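Local coordinates for protein alpha-/beta-galactoside alpha-2,3-sialyltransferase (Photobacterium phosphoreum, PDB 2ZWI) that probably transfers sialic acid from CMP-sialic acid to galactosides through an alpha-2,3 linkage, and binds cytidine-5'-monophosphate and zinc, at residues R119-S124 with L351-I356; F109-S114 with N158-S163; D201-F206 with I309-L314. All coordinates share one frame; numbering follows the deposited sequence. Where two conformers were deposited one is given.

Interaction 1 (R119-S124 with L351-I356); sequences RLYDFS and LIQVMI
With CG anti to the backbone N (chi1 -177°) and the ring swung across the CB-CG bond (chi2 84°), Tyr121 leans from helix 114-125 onto the CB of Gln353. The place of Gln353 on helix 350-357 presents that CB to the ring; its first torsion then directs CG to the phenol oxygen, before the chain bends at chi2. The two side chains lie alongside one another and point the same way. The phenol half of the ring does the touching: Tyr121 CE1 and Tyr121 CZ each lie 3.5 Å from Gln353 CB, and Tyr121 OH reaches Gln353 CG at 3.6 Å. The approach is oblique to the ring.

Val354, modelled in two conformers, slides past Tyr121 in the opposite direction; its CG2 is placed implausibly close to Tyr121 CB, so that detail is doubtful. The backbone supports close packing independently, since Tyr121 CA and Val354 CA are 6.1 Å apart. No hydrogen bond joins the two segments. Within helix 114-125, Ser124 OG donates to Tyr121 O at 2.7 Å, tilted 18° from the carbonyl plane. Arg125 makes a cation-pi contact with the Tyr121 ring, and Leu182 also packs on it.

Because the first helix belongs to the domain of the seven-stranded parallel sheet and the second to that of the six-stranded one, this is helix packing across the interdomain cleft of a GT-B glycosyltransferase.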
loop_
_atom_site.group_PDB
_atom_site.type_symbol
_atom_site.label_atom_id
_atom_site.label_comp_id
_atom_site.label_asym_id
_atom_site.label_seq_id
_atom_site.Cartn_x
_atom_site.Cartn_y
_atom_site.Cartn_z
ATOM N N ARG A 119 -5.765 -2.829 12.014
ATOM C CA ARG A 119 -7.175 -2.641 12.301
ATOM C C ARG A 119 -8.000 -3.929 12.148
ATOM O O ARG A 119 -8.870 -4.214 12.986
ATOM C CB ARG A 119 -7.724 -1.474 11.480
ATOM C CG ARG A 119 -7.164 -0.148 11.972
ATOM C CD ARG A 119 -7.559 1.037 11.121
ATOM N NE ARG A 119 -6.908 2.259 11.613
ATOM C CZ ARG A 119 -7.511 3.438 11.698
ATOM N NH1 ARG A 119 -8.785 3.562 11.352
ATOM N NH2 ARG A 119 -6.854 4.492 12.146
ATOM N N LEU A 120 -7.710 -4.719 11.112
ATOM C CA LEU A 120 -8.361 -6.029 10.932
ATOM C C LEU A 120 -8.081 -7.000 12.089
ATOM O O LEU A 120 -8.987 -7.703 12.560
ATOM C CB LEU A 120 -7.960 -6.657 9.597
ATOM C CG LEU A 120 -8.561 -5.987 8.354
ATOM C CD1 LEU A 120 -7.910 -6.501 7.074
ATOM C CD2 LEU A 120 -10.052 -6.219 8.334
ATOM N N TYR A 121 -6.829 -7.039 12.546
ATOM C CA TYR A 121 -6.485 -7.868 13.693
ATOM C C TYR A 121 -7.280 -7.447 14.930
ATOM O O TYR A 121 -7.883 -8.282 15.603
ATOM C CB TYR A 121 -4.986 -7.833 13.996
ATOM C CG TYR A 121 -4.633 -8.751 15.142
ATOM C CD1 TYR A 121 -4.413 -10.108 14.914
ATOM C CD2 TYR A 121 -4.563 -8.279 16.450
ATOM C CE1 TYR A 121 -4.122 -10.972 15.949
ATOM C CE2 TYR A 121 -4.253 -9.152 17.517
ATOM C CZ TYR A 121 -4.035 -10.494 17.243
ATOM O OH TYR A 121 -3.735 -11.381 18.256
ATOM N N ASP A 122 -7.283 -6.149 15.208
ATOM C CA ASP A 122 -7.990 -5.602 16.359
ATOM C C ASP A 122 -9.483 -5.935 16.291
ATOM O O ASP A 122 -10.068 -6.409 17.262
ATOM C CB ASP A 122 -7.757 -4.091 16.469
ATOM C CG ASP A 122 -6.361 -3.738 17.008
ATOM O OD1 ASP A 122 -5.756 -4.557 17.725
ATOM O OD2 ASP A 122 -5.876 -2.618 16.724
ATOM N N PHE A 123 -10.075 -5.716 15.124
ATOM C CA PHE A 123 -11.479 -6.017 14.882
ATOM C C PHE A 123 -11.786 -7.501 15.101
ATOM O O PHE A 123 -12.848 -7.839 15.628
ATOM C CB PHE A 123 -11.859 -5.572 13.468
ATOM C CG PHE A 123 -13.318 -5.725 13.144
ATOM C CD1 PHE A 123 -14.217 -4.689 13.408
ATOM C CD2 PHE A 123 -13.790 -6.892 12.540
ATOM C CE1 PHE A 123 -15.580 -4.833 13.101
ATOM C CE2 PHE A 123 -15.138 -7.037 12.227
ATOM C CZ PHE A 123 -16.037 -6.008 12.515
ATOM N N SER A 124 -10.859 -8.375 14.698
ATOM C CA SER A 124 -11.012 -9.827 14.855
ATOM C C SER A 124 -10.998 -10.277 16.317
ATOM O O SER A 124 -11.456 -11.375 16.619
ATOM C CB SER A 124 -9.928 -10.595 14.083
ATOM O OG SER A 124 -8.727 -10.678 14.823
ATOM N N LEU A 351 0.334 -5.658 15.195
ATOM C CA LEU A 351 1.181 -5.673 14.014
ATOM C C LEU A 351 1.985 -6.971 13.946
ATOM O O LEU A 351 2.035 -7.618 12.897
ATOM C CB LEU A 351 2.080 -4.427 13.952
ATOM C CG LEU A 351 2.999 -4.309 12.726
ATOM C CD1 LEU A 351 2.222 -4.016 11.412
ATOM C CD2 LEU A 351 4.091 -3.280 12.964
ATOM N N ILE A 352 2.578 -7.372 15.070
ATOM C CA ILE A 352 3.354 -8.615 15.120
ATOM C C ILE A 352 2.450 -9.815 14.834
ATOM O O ILE A 352 2.779 -10.654 13.994
ATOM C CB ILE A 352 4.066 -8.802 16.486
ATOM C CG1 ILE A 352 5.179 -7.756 16.655
ATOM C CG2 ILE A 352 4.582 -10.235 16.639
ATOM C CD1 ILE A 352 5.926 -7.798 17.980
ATOM N N GLN A 353 1.316 -9.886 15.529
ATOM C CA GLN A 353 0.414 -11.023 15.374
ATOM C C GLN A 353 -0.188 -11.179 13.970
ATOM O O GLN A 353 -0.291 -12.300 13.478
ATOM C CB GLN A 353 -0.673 -11.055 16.458
ATOM C CG GLN A 353 -0.151 -11.266 17.888
ATOM C CD GLN A 353 0.701 -12.516 18.046
ATOM O OE1 GLN A 353 1.801 -12.454 18.586
ATOM N NE2 GLN A 353 0.206 -13.649 17.557
ATOM N N VAL A 354 -0.587 -10.082 13.328
ATOM C CA VAL A 354 -1.129 -10.164 11.957
ATOM C C VAL A 354 -0.055 -10.637 10.988
ATOM O O VAL A 354 -0.340 -11.376 10.037
ATOM C CB VAL A 354 -1.682 -8.822 11.400
ATOM C CG1 VAL A 354 -2.638 -9.089 10.230
ATOM C CG2 VAL A 354 -2.399 -8.048 12.440
ATOM N N MET A 355 1.185 -10.215 11.223
ATOM C CA MET A 355 2.302 -10.601 10.351
ATOM C C MET A 355 2.648 -12.081 10.530
ATOM O O MET A 355 2.967 -12.774 9.557
ATOM C CB MET A 355 3.508 -9.682 10.553
ATOM C CG MET A 355 3.239 -8.251 10.032
ATOM S SD MET A 355 4.547 -7.031 10.298
ATOM C CE MET A 355 5.606 -7.369 8.896
ATOM N N ILE A 356 2.547 -12.579 11.762
ATOM C CA ILE A 356 2.701 -14.024 11.992
ATOM C C ILE A 356 1.580 -14.820 11.313
ATOM O O ILE A 356 1.852 -15.784 10.583
ATOM C CB ILE A 356 2.820 -14.363 13.500
ATOM C CG1 ILE A 356 4.196 -13.937 14.025
ATOM C CG2 ILE A 356 2.573 -15.853 13.755
ATOM C CD1 ILE A 356 4.268 -13.833 15.569
#

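Interaction 2 (F109-S114 with N158-S163); sequences FYDDGS and NIYGFS
A beta-alpha-beta crossover of the N-terminal Rossmann-like domain is packed together here by Phe109 against Phe162 and Asp111 against Tyr160. Strand 104-110 leads through helices to its parallel neighbour 168-172, and residues 160-163 lie on that path, just after helix 156-159. Past the end of the first strand, Asp111, Asp112 and Gly113 match the acidic-acidic-Gly signature known from bacterial sialyltransferases. The side chain of Asp111 is about 10 Å from the bound cytidine-5'-monophosphate.

The apolar half is an aromatic pair. Phe109 brings the far corner of its ring over one face of Phe162: Phe109 CZ stands 3.7 Å above the Phe162 plane, over its centre. The centroids are 4.8 Å apart and the planes meet at 49°, so the pair is oblique. Ala86 of helix 86-98 and Thr168 of strand 168-172 touch both rings, which places them between the sheet and that helix.

The polar half is buried. The CB of Tyr160 starts away from residues 109-114, yet its hydroxyl comes back to Asp111: a chi1 of -72° sets CG anti to the carbonyl carbon, and the phenol extends from there. Met172 touches both of these side chains. On the carboxylate, OD2 accepts from Tyr117 OH and from Leu173 N, so with Tyr160 three donors fix its rotation, and the residue directly after strand 168-172 supplies one of them. At the turn itself, Gly161 N bonds to Asn158 O at 3.0 Å. The phenol and carboxylate planes are perpendicular, and Tyr160 OH donates to Asp111 OD1 over 2.8 Å, arriving 40° out of the carboxylate plane.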
loop_
_atom_site.group_PDB
_atom_site.type_symbol
_atom_site.label_atom_id
_atom_site.label_comp_id
_atom_site.label_asym_id
_atom_site.label_seq_id
_atom_site.Cartn_x
_atom_site.Cartn_y
_atom_site.Cartn_z
ATOM N N PHE A 109 -11.077 0.469 -4.024
ATOM C CA PHE A 109 -10.253 0.838 -2.871
ATOM C C PHE A 109 -8.966 -0.008 -2.812
ATOM O O PHE A 109 -9.015 -1.233 -2.900
ATOM C CB PHE A 109 -11.022 0.654 -1.556
ATOM C CG PHE A 109 -12.109 1.670 -1.317
ATOM C CD1 PHE A 109 -11.808 2.924 -0.775
ATOM C CD2 PHE A 109 -13.440 1.366 -1.602
ATOM C CE1 PHE A 109 -12.820 3.878 -0.543
ATOM C CE2 PHE A 109 -14.460 2.300 -1.360
ATOM C CZ PHE A 109 -14.144 3.563 -0.831
ATOM N N TYR A 110 -7.828 0.653 -2.672
ATOM C CA TYR A 110 -6.533 -0.003 -2.537
ATOM C C TYR A 110 -5.995 0.200 -1.128
ATOM O O TYR A 110 -5.931 1.338 -0.661
ATOM C CB TYR A 110 -5.550 0.607 -3.543
ATOM C CG TYR A 110 -5.912 0.333 -4.982
ATOM C CD1 TYR A 110 -6.867 1.110 -5.648
ATOM C CD2 TYR A 110 -5.306 -0.705 -5.672
ATOM C CE1 TYR A 110 -7.205 0.848 -6.973
ATOM C CE2 TYR A 110 -5.638 -0.977 -7.005
ATOM C CZ TYR A 110 -6.581 -0.204 -7.632
ATOM O OH TYR A 110 -6.881 -0.484 -8.924
ATOM N N ASP A 111 -5.623 -0.890 -0.447
ATOM C CA ASP A 111 -5.057 -0.802 0.909
ATOM C C ASP A 111 -3.908 0.200 0.966
ATOM O O ASP A 111 -3.133 0.285 0.030
ATOM C CB ASP A 111 -4.513 -2.164 1.371
ATOM C CG ASP A 111 -5.608 -3.165 1.702
ATOM O OD1 ASP A 111 -6.789 -2.769 1.851
ATOM O OD2 ASP A 111 -5.261 -4.366 1.812
ATOM N N ASP A 112 -3.797 0.915 2.090
ATOM C CA ASP A 112 -2.735 1.908 2.337
ATOM C C ASP A 112 -1.404 1.241 2.720
ATOM O O ASP A 112 -0.331 1.708 2.335
ATOM C CB ASP A 112 -3.225 2.859 3.447
ATOM C CG ASP A 112 -2.198 3.895 3.868
ATOM O OD1 ASP A 112 -2.279 5.040 3.384
ATOM O OD2 ASP A 112 -1.336 3.581 4.720
ATOM N N GLY A 113 -1.486 0.154 3.487
ATOM C CA GLY A 113 -0.313 -0.508 4.044
ATOM C C GLY A 113 -0.689 -1.333 5.262
ATOM O O GLY A 113 -1.758 -1.949 5.300
ATOM N N SER A 114 0.174 -1.310 6.271
ATOM C CA SER A 114 -0.011 -2.106 7.480
ATOM C C SER A 114 -1.207 -1.696 8.359
ATOM O O SER A 114 -1.736 -2.525 9.113
ATOM C CB SER A 114 1.274 -2.066 8.321
ATOM O OG SER A 114 1.441 -0.791 8.906
ATOM N N ASN A 158 -16.514 0.456 8.418
ATOM C CA ASN A 158 -16.856 1.551 7.501
ATOM C C ASN A 158 -16.047 1.532 6.223
ATOM O O ASN A 158 -16.614 1.530 5.127
ATOM C CB ASN A 158 -16.696 2.914 8.195
ATOM C CG ASN A 158 -17.808 3.192 9.196
ATOM O OD1 ASN A 158 -18.776 2.447 9.280
ATOM N ND2 ASN A 158 -17.672 4.277 9.951
ATOM N N ILE A 159 -14.723 1.512 6.364
ATOM C CA ILE A 159 -13.833 1.532 5.195
ATOM C C ILE A 159 -14.001 0.286 4.320
ATOM O O ILE A 159 -13.914 0.388 3.105
ATOM C CB ILE A 159 -12.354 1.823 5.568
ATOM C CG1 ILE A 159 -11.715 0.655 6.337
ATOM C CG2 ILE A 159 -12.264 3.120 6.372
ATOM C CD1 ILE A 159 -10.251 0.878 6.705
ATOM N N TYR A 160 -14.287 -0.867 4.932
ATOM C CA TYR A 160 -14.599 -2.071 4.153
ATOM C C TYR A 160 -16.103 -2.294 3.904
ATOM O O TYR A 160 -16.524 -3.399 3.521
ATOM C CB TYR A 160 -13.936 -3.321 4.764
ATOM C CG TYR A 160 -12.430 -3.382 4.574
ATOM C CD1 TYR A 160 -11.875 -3.598 3.310
ATOM C CD2 TYR A 160 -11.560 -3.239 5.656
ATOM C CE1 TYR A 160 -10.486 -3.654 3.121
ATOM C CE2 TYR A 160 -10.172 -3.312 5.486
ATOM C CZ TYR A 160 -9.642 -3.518 4.210
ATOM O OH TYR A 160 -8.275 -3.581 4.026
ATOM N N GLY A 161 -16.913 -1.247 4.089
ATOM C CA GLY A 161 -18.365 -1.411 4.057
ATOM C C GLY A 161 -19.099 -0.765 2.893
ATOM O O GLY A 161 -20.335 -0.725 2.894
ATOM N N PHE A 162 -18.355 -0.282 1.897
ATOM C CA PHE A 162 -18.941 0.482 0.780
ATOM C C PHE A 162 -19.682 -0.368 -0.254
ATOM O O PHE A 162 -20.549 0.156 -0.966
ATOM C CB PHE A 162 -17.870 1.315 0.056
ATOM C CG PHE A 162 -17.473 2.577 0.773
ATOM C CD1 PHE A 162 -17.892 3.818 0.302
ATOM C CD2 PHE A 162 -16.653 2.526 1.908
ATOM C CE1 PHE A 162 -17.524 4.998 0.956
ATOM C CE2 PHE A 162 -16.271 3.696 2.570
ATOM C CZ PHE A 162 -16.705 4.935 2.098
ATOM N N SER A 163 -19.344 -1.660 -0.366
ATOM C CA SER A 163 -20.050 -2.532 -1.333
ATOM C C SER A 163 -21.551 -2.698 -1.004
ATOM O O SER A 163 -22.336 -3.160 -1.846
ATOM C CB SER A 163 -19.351 -3.886 -1.495
ATOM O OG SER A 163 -19.646 -4.762 -0.414
#

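Interaction 3 (D201-F206 with I309-L314); sequences DYFTTF and IMTDAL
Contacts to aromatic rings carry most of this meeting, beginning with Phe203, one face of which receives both Met310 O and Thr311 CA. The carbonyl oxygen stands 3.3 Å above the ring plane, displaced toward the rim by CD1. Thr311 CA makes a CH-pi contact, 4.2 Å from the ring centroid and only 18° off the normal. The Thr311 side chain lies alongside the ring, its CG2 3.9 Å from Phe203 CZ.

A Met-aromatic contact comes next. A chi1 of -163° turns Met310 CG to the side far from its own N, and the chain folds at chi2 and chi3, which carries the sulfur to the Tyr202 ring: Met310 SD is 3.8 Å from Tyr202 CD1 and approaches obliquely, 72° off the ring normal. Thr21 of helix 14-26 packs on both side chains.

The hydrogen bonds between the segments run through one water, which accepts from Phe203 N at 2.9 Å and donates to Met310 O at 2.6 Å. On one side Tyr202 O takes Thr205 N and Phe206 N, curling that loop. On the other, helix 305-310 ends in a Schellman motif: Asp312 has positive phi, Ala313 N bonds to Leu308 O and Asp312 N to Ile309 O. Thr311 OG1 bonds back to Ala307 O.

Met310 O therefore accepts from the bridging water and also lies over the Phe203 face, where the neighbouring CH-pi contact may offset an unfavourable placement. This contact between residues 201-206 and 309-314 is largely apolar, with one water bridging the two backbones.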
loop_
_atom_site.group_PDB
_atom_site.type_symbol
_atom_site.label_atom_id
_atom_site.label_comp_id
_atom_site.label_asym_id
_atom_site.label_seq_id
_atom_site.Cartn_x
_atom_site.Cartn_y
_atom_site.Cartn_z
ATOM N N ASP A 201 2.861 -8.994 -10.721
ATOM C CA ASP A 201 3.529 -9.659 -11.847
ATOM C C ASP A 201 3.112 -9.058 -13.187
ATOM O O ASP A 201 3.199 -9.722 -14.220
ATOM C CB ASP A 201 3.222 -11.161 -11.816
ATOM C CG ASP A 201 1.729 -11.461 -11.898
ATOM O OD1 ASP A 201 0.903 -10.518 -11.923
ATOM O OD2 ASP A 201 1.370 -12.658 -11.946
ATOM N N TYR A 202 2.650 -7.811 -13.160
ATOM C CA TYR A 202 2.232 -7.106 -14.375
ATOM C C TYR A 202 3.334 -7.021 -15.430
ATOM O O TYR A 202 3.057 -7.124 -16.632
ATOM C CB TYR A 202 1.728 -5.694 -14.034
ATOM C CG TYR A 202 0.389 -5.685 -13.335
ATOM C CD1 TYR A 202 0.307 -5.674 -11.941
ATOM C CD2 TYR A 202 -0.802 -5.689 -14.068
ATOM C CE1 TYR A 202 -0.922 -5.673 -11.293
ATOM C CE2 TYR A 202 -2.036 -5.686 -13.429
ATOM C CZ TYR A 202 -2.090 -5.670 -12.042
ATOM O OH TYR A 202 -3.316 -5.679 -11.407
ATOM N N PHE A 203 4.579 -6.847 -14.990
ATOM C CA PHE A 203 5.699 -6.695 -15.928
ATOM C C PHE A 203 5.942 -7.930 -16.800
ATOM O O PHE A 203 6.572 -7.836 -17.845
ATOM C CB PHE A 203 6.980 -6.263 -15.204
ATOM C CG PHE A 203 7.186 -4.772 -15.172
ATOM C CD1 PHE A 203 6.150 -3.911 -14.792
ATOM C CD2 PHE A 203 8.427 -4.222 -15.499
ATOM C CE1 PHE A 203 6.341 -2.518 -14.771
ATOM C CE2 PHE A 203 8.630 -2.829 -15.464
ATOM C CZ PHE A 203 7.586 -1.982 -15.100
ATOM N N THR A 204 5.438 -9.079 -16.360
ATOM C CA THR A 204 5.541 -10.329 -17.112
ATOM C C THR A 204 4.788 -10.234 -18.452
ATOM O O THR A 204 5.214 -10.829 -19.438
ATOM C CB THR A 204 5.054 -11.524 -16.235
ATOM O OG1 THR A 204 5.942 -11.662 -15.118
ATOM C CG2 THR A 204 5.016 -12.838 -16.987
ATOM N N THR A 205 3.703 -9.459 -18.492
ATOM C CA THR A 205 2.889 -9.330 -19.707
ATOM C C THR A 205 2.984 -7.960 -20.401
ATOM O O THR A 205 2.513 -7.807 -21.530
ATOM C CB THR A 205 1.403 -9.682 -19.454
ATOM O OG1 THR A 205 0.875 -8.858 -18.409
ATOM C CG2 THR A 205 1.246 -11.148 -19.058
ATOM N N PHE A 206 3.589 -6.981 -19.725
ATOM C CA PHE A 206 3.764 -5.632 -20.268
ATOM C C PHE A 206 4.739 -5.619 -21.441
ATOM O O PHE A 206 5.809 -6.243 -21.384
ATOM C CB PHE A 206 4.312 -4.693 -19.184
ATOM C CG PHE A 206 3.256 -4.066 -18.294
ATOM C CD1 PHE A 206 1.920 -4.453 -18.359
ATOM C CD2 PHE A 206 3.622 -3.086 -17.369
ATOM C CE1 PHE A 206 0.968 -3.863 -17.537
ATOM C CE2 PHE A 206 2.678 -2.507 -16.527
ATOM C CZ PHE A 206 1.347 -2.890 -16.615
ATOM N N ILE A 309 9.329 -3.891 -6.264
ATOM C CA ILE A 309 8.542 -5.098 -6.465
ATOM C C ILE A 309 7.970 -5.125 -7.887
ATOM O O ILE A 309 8.106 -6.124 -8.599
ATOM C CB ILE A 309 7.406 -5.248 -5.415
ATOM C CG1 ILE A 309 7.993 -5.353 -3.999
ATOM C CG2 ILE A 309 6.567 -6.483 -5.732
ATOM C CD1 ILE A 309 6.991 -5.070 -2.878
ATOM N N MET A 310 7.323 -4.033 -8.285
ATOM C CA MET A 310 6.600 -3.998 -9.561
ATOM C C MET A 310 7.548 -4.164 -10.756
ATOM O O MET A 310 7.182 -4.798 -11.758
ATOM C CB MET A 310 5.756 -2.717 -9.689
ATOM C CG MET A 310 4.683 -2.787 -10.779
ATOM S SD MET A 310 3.506 -4.130 -10.526
ATOM C CE MET A 310 2.319 -3.363 -9.430
ATOM N N THR A 311 8.767 -3.631 -10.621
ATOM C CA THR A 311 9.773 -3.686 -11.682
ATOM C C THR A 311 10.627 -4.963 -11.650
ATOM O O THR A 311 11.587 -5.094 -12.412
ATOM C CB THR A 311 10.673 -2.405 -11.714
ATOM O OG1 THR A 311 11.395 -2.254 -10.484
ATOM C CG2 THR A 311 9.841 -1.164 -11.967
ATOM N N ASP A 312 10.251 -5.901 -10.772
ATOM C CA ASP A 312 10.959 -7.161 -10.556
ATOM C C ASP A 312 12.449 -6.951 -10.219
ATOM O O ASP A 312 13.321 -7.617 -10.777
ATOM C CB ASP A 312 10.766 -8.103 -11.767
ATOM C CG ASP A 312 11.166 -9.541 -11.476
ATOM O OD1 ASP A 312 11.502 -10.247 -12.447
ATOM O OD2 ASP A 312 11.159 -9.974 -10.297
ATOM N N ALA A 313 12.729 -6.018 -9.312
ATOM C CA ALA A 313 14.096 -5.766 -8.869
ATOM C C ALA A 313 14.221 -6.163 -7.405
ATOM O O ALA A 313 14.479 -5.332 -6.542
ATOM C CB ALA A 313 14.463 -4.317 -9.079
ATOM N N LEU A 314 14.033 -7.452 -7.143
ATOM C CA LEU A 314 13.960 -7.972 -5.773
ATOM C C LEU A 314 15.250 -8.689 -5.400
ATOM O O LEU A 314 15.877 -9.292 -6.270
ATOM C CB LEU A 314 12.770 -8.928 -5.631
ATOM C CG LEU A 314 11.426 -8.445 -5.060
ATOM C CD1 LEU A 314 11.344 -6.933 -4.797
ATOM C CD2 LEU A 314 10.317 -8.912 -5.973
HETATM O O HOH W 1 5.517 -6.790 -12.243
#

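How the interactions relate
Interactions 1 and 3 both join the two GT-B domains, with centres 28 Å apart and nearest atoms about 12 Å apart, whereas interaction 2 lies within the N-terminal domain. Interactions 1 and 2 touch: Leu351 CD1 is 3.8 Å from Ser114 CB, and Leu120 CD2 is 4.1 Å from Tyr160 CE2. Helix 114-125, which follows strand 104-110, is shared by the two, giving Ser114 to interaction 2 and Leu120 to interaction 1. Interaction 3 lies across the chain's centre from interaction 2, about 7 Å away at the nearest atoms. None touches the nucleotide; all lie in the surrounding shell, with the side chains of Asp111, Met310 and Val354 about 10, 11 and 13 Å from bound cytidine-5'-monophosphate.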